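Local coordinates for uncharacterized protein (Aeromonas hydrophila J-1, PDB 6R1J), which is the AhlC component of the tripartite alpha-pore-forming toxin AHL, and probably helps its partner proteins perforate target cell membranes, at residues 12-17 against 43-48. The protein carries 3 engineered substitutions. Residues are numbered along the deposited sequence; the frame is centred on the assembly and turned at random.
Sequences NMQQAE and ALLPQV. With NA (sodium ion), chain D.
L45 holds its CG anti to the carbonyl carbon (chi1 -61°), which sets CD1 against the base of M13 and CD2 beside its end. M13 takes the same first torsion, with CG beside the backbone N, but its chain bends at the sulfur (chi3 80°). That bend brings CE alongside the CD2 branch of L45. The two side chains cross at a slant and touch at two places. M13 CE meets L45 CD2 at 4.1 Å, and M13 CB lies 4.2 Å from L45 CD1. One leucine branch therefore faces the end of the methionine and the other faces its root. Q14 adds its aliphatic part, with CG 4.2 Å from L45 CD1. No hydrogen bond joins the two segments. The nearest CA atoms, those of Q14 and L45, are 9.0 Å apart, so long side chains span the gap. V40 touches both M13 and L45, and I10 also packs on L45. F207 and F211 of helix 163-236 cover M13. The contact thus joins the short N-terminal helix to helix 28-70 within the helical bundle. One turn along from M13, E17 binds a sodium ion through OE2 at 2.4 Å. E17 OE2 also accepts a hydrogen bond from Q21. Two waters lie at the ion, each oxygen a long 3.0 Å from the sodium. One of them also donates to E17 OE1. The cation probably favours the ionised carboxylate of E17. The M13–L45 contact itself is apolar and small, with no directed bond across it, so it depends on van der Waals contact and on burial shared with V40, I10 and the phenylalanines.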
loop_
_atom_site.group_PDB
_atom_site.type_symbol
_atom_site.label_atom_id
_atom_site.label_comp_id
_atom_site.label_asym_id
_atom_site.label_seq_id
_atom_site.Cartn_x
_atom_site.Cartn_y
_atom_site.Cartn_z
ATOM N N ASN A 12 -2.309 -17.123 -13.321
ATOM C CA ASN A 12 -2.155 -16.159 -12.209
ATOM C C ASN A 12 -3.247 -16.413 -11.163
ATOM O O ASN A 12 -2.929 -16.369 -9.972
ATOM C CB ASN A 12 -2.152 -14.722 -12.725
ATOM C CG ASN A 12 -0.932 -14.428 -13.578
ATOM O OD1 ASN A 12 0.095 -15.054 -13.374
ATOM N ND2 ASN A 12 -1.049 -13.512 -14.525
ATOM N N MET A 13 -4.475 -16.625 -11.599
ATOM C CA MET A 13 -5.612 -16.944 -10.701
ATOM C C MET A 13 -5.327 -18.251 -9.954
ATOM O O MET A 13 -5.563 -18.270 -8.750
ATOM C CB MET A 13 -6.908 -17.047 -11.480
ATOM C CG MET A 13 -7.439 -15.692 -11.885
ATOM S SD MET A 13 -8.828 -15.793 -13.034
ATOM C CE MET A 13 -10.165 -16.154 -11.909
ATOM N N GLN A 14 -4.752 -19.262 -10.609
ATOM C CA GLN A 14 -4.398 -20.560 -9.955
ATOM C C GLN A 14 -3.361 -20.331 -8.846
ATOM O O GLN A 14 -3.523 -20.876 -7.723
ATOM C CB GLN A 14 -3.980 -21.605 -11.004
ATOM C CG GLN A 14 -5.148 -22.090 -11.857
ATOM C CD GLN A 14 -4.726 -22.738 -13.157
ATOM O OE1 GLN A 14 -3.636 -22.496 -13.636
ATOM N NE2 GLN A 14 -5.620 -23.497 -13.775
ATOM N N GLN A 15 -2.355 -19.503 -9.090
ATOM C CA GLN A 15 -1.357 -19.165 -8.052
ATOM C C GLN A 15 -2.028 -18.383 -6.922
ATOM O O GLN A 15 -1.759 -18.686 -5.756
ATOM C CB GLN A 15 -0.250 -18.290 -8.622
ATOM C CG GLN A 15 0.639 -17.653 -7.559
ATOM C CD GLN A 15 1.482 -18.648 -6.784
ATOM O OE1 GLN A 15 2.689 -18.764 -7.039
ATOM N NE2 GLN A 15 0.869 -19.374 -5.841
ATOM N N ALA A 16 -2.835 -17.373 -7.226
ATOM C CA ALA A 16 -3.410 -16.540 -6.146
ATOM C C ALA A 16 -4.264 -17.453 -5.248
ATOM O O ALA A 16 -4.185 -17.309 -4.008
ATOM C CB ALA A 16 -4.204 -15.388 -6.689
ATOM N N GLU A 17 -5.013 -18.357 -5.871
ATOM C CA GLU A 17 -5.933 -19.297 -5.191
ATOM C C GLU A 17 -5.140 -20.154 -4.199
ATOM O O GLU A 17 -5.622 -20.294 -3.076
ATOM C CB GLU A 17 -6.711 -20.128 -6.206
ATOM C CG GLU A 17 -7.861 -20.936 -5.595
ATOM C CD GLU A 17 -7.522 -22.335 -5.124
ATOM O OE1 GLU A 17 -6.394 -22.801 -5.439
ATOM O OE2 GLU A 17 -8.385 -22.960 -4.415
ATOM N N ALA A 43 -14.044 -25.570 -11.114
ATOM C CA ALA A 43 -15.175 -25.716 -12.051
ATOM C C ALA A 43 -15.160 -24.658 -13.175
ATOM O O ALA A 43 -15.290 -25.053 -14.333
ATOM C CB ALA A 43 -16.453 -25.671 -11.251
ATOM N N LEU A 44 -14.922 -23.371 -12.890
ATOM C CA LEU A 44 -15.146 -22.324 -13.922
ATOM C C LEU A 44 -13.921 -22.208 -14.857
ATOM O O LEU A 44 -14.162 -22.134 -16.082
ATOM C CB LEU A 44 -15.516 -20.998 -13.251
ATOM C CG LEU A 44 -15.611 -19.776 -14.175
ATOM C CD1 LEU A 44 -16.755 -19.899 -15.159
ATOM C CD2 LEU A 44 -15.753 -18.491 -13.355
ATOM N N LEU A 45 -12.682 -22.291 -14.372
ATOM C CA LEU A 45 -11.521 -22.088 -15.284
ATOM C C LEU A 45 -11.470 -23.210 -16.327
ATOM O O LEU A 45 -11.172 -22.916 -17.473
ATOM C CB LEU A 45 -10.231 -21.871 -14.508
ATOM C CG LEU A 45 -10.235 -20.637 -13.604
ATOM C CD1 LEU A 45 -8.877 -20.430 -12.991
ATOM C CD2 LEU A 45 -10.705 -19.385 -14.332
ATOM N N PRO A 46 -11.778 -24.492 -16.024
ATOM C CA PRO A 46 -11.938 -25.506 -17.078
ATOM C C PRO A 46 -13.022 -25.148 -18.112
ATOM O O PRO A 46 -12.801 -25.366 -19.289
ATOM C CB PRO A 46 -12.251 -26.792 -16.283
ATOM C CG PRO A 46 -11.542 -26.554 -14.962
ATOM C CD PRO A 46 -11.833 -25.091 -14.680
ATOM N N GLN A 47 -14.163 -24.579 -17.701
ATOM C CA GLN A 47 -15.230 -24.149 -18.626
ATOM C C GLN A 47 -14.716 -22.985 -19.478
ATOM O O GLN A 47 -15.089 -22.915 -20.679
ATOM C CB GLN A 47 -16.531 -23.746 -17.925
ATOM C CG GLN A 47 -17.242 -24.895 -17.217
ATOM C CD GLN A 47 -18.367 -24.389 -16.338
ATOM O OE1 GLN A 47 -18.324 -23.288 -15.798
ATOM N NE2 GLN A 47 -19.385 -25.209 -16.156
ATOM N N VAL A 48 -13.888 -22.107 -18.922
ATOM C CA VAL A 48 -13.273 -21.018 -19.736
ATOM C C VAL A 48 -12.325 -21.661 -20.761
ATOM O O VAL A 48 -12.307 -21.192 -21.912
ATOM C CB VAL A 48 -12.552 -19.946 -18.900
ATOM C CG1 VAL A 48 -11.812 -18.968 -19.793
ATOM C CG2 VAL A 48 -13.515 -19.222 -17.966
HETATM NA NA NA D . -8.286 -25.349 -4.091
HETATM O O HOH W 1 -5.355 -25.004 -4.183
HETATM O O HOH W 2 -10.343 -25.865 -6.154
#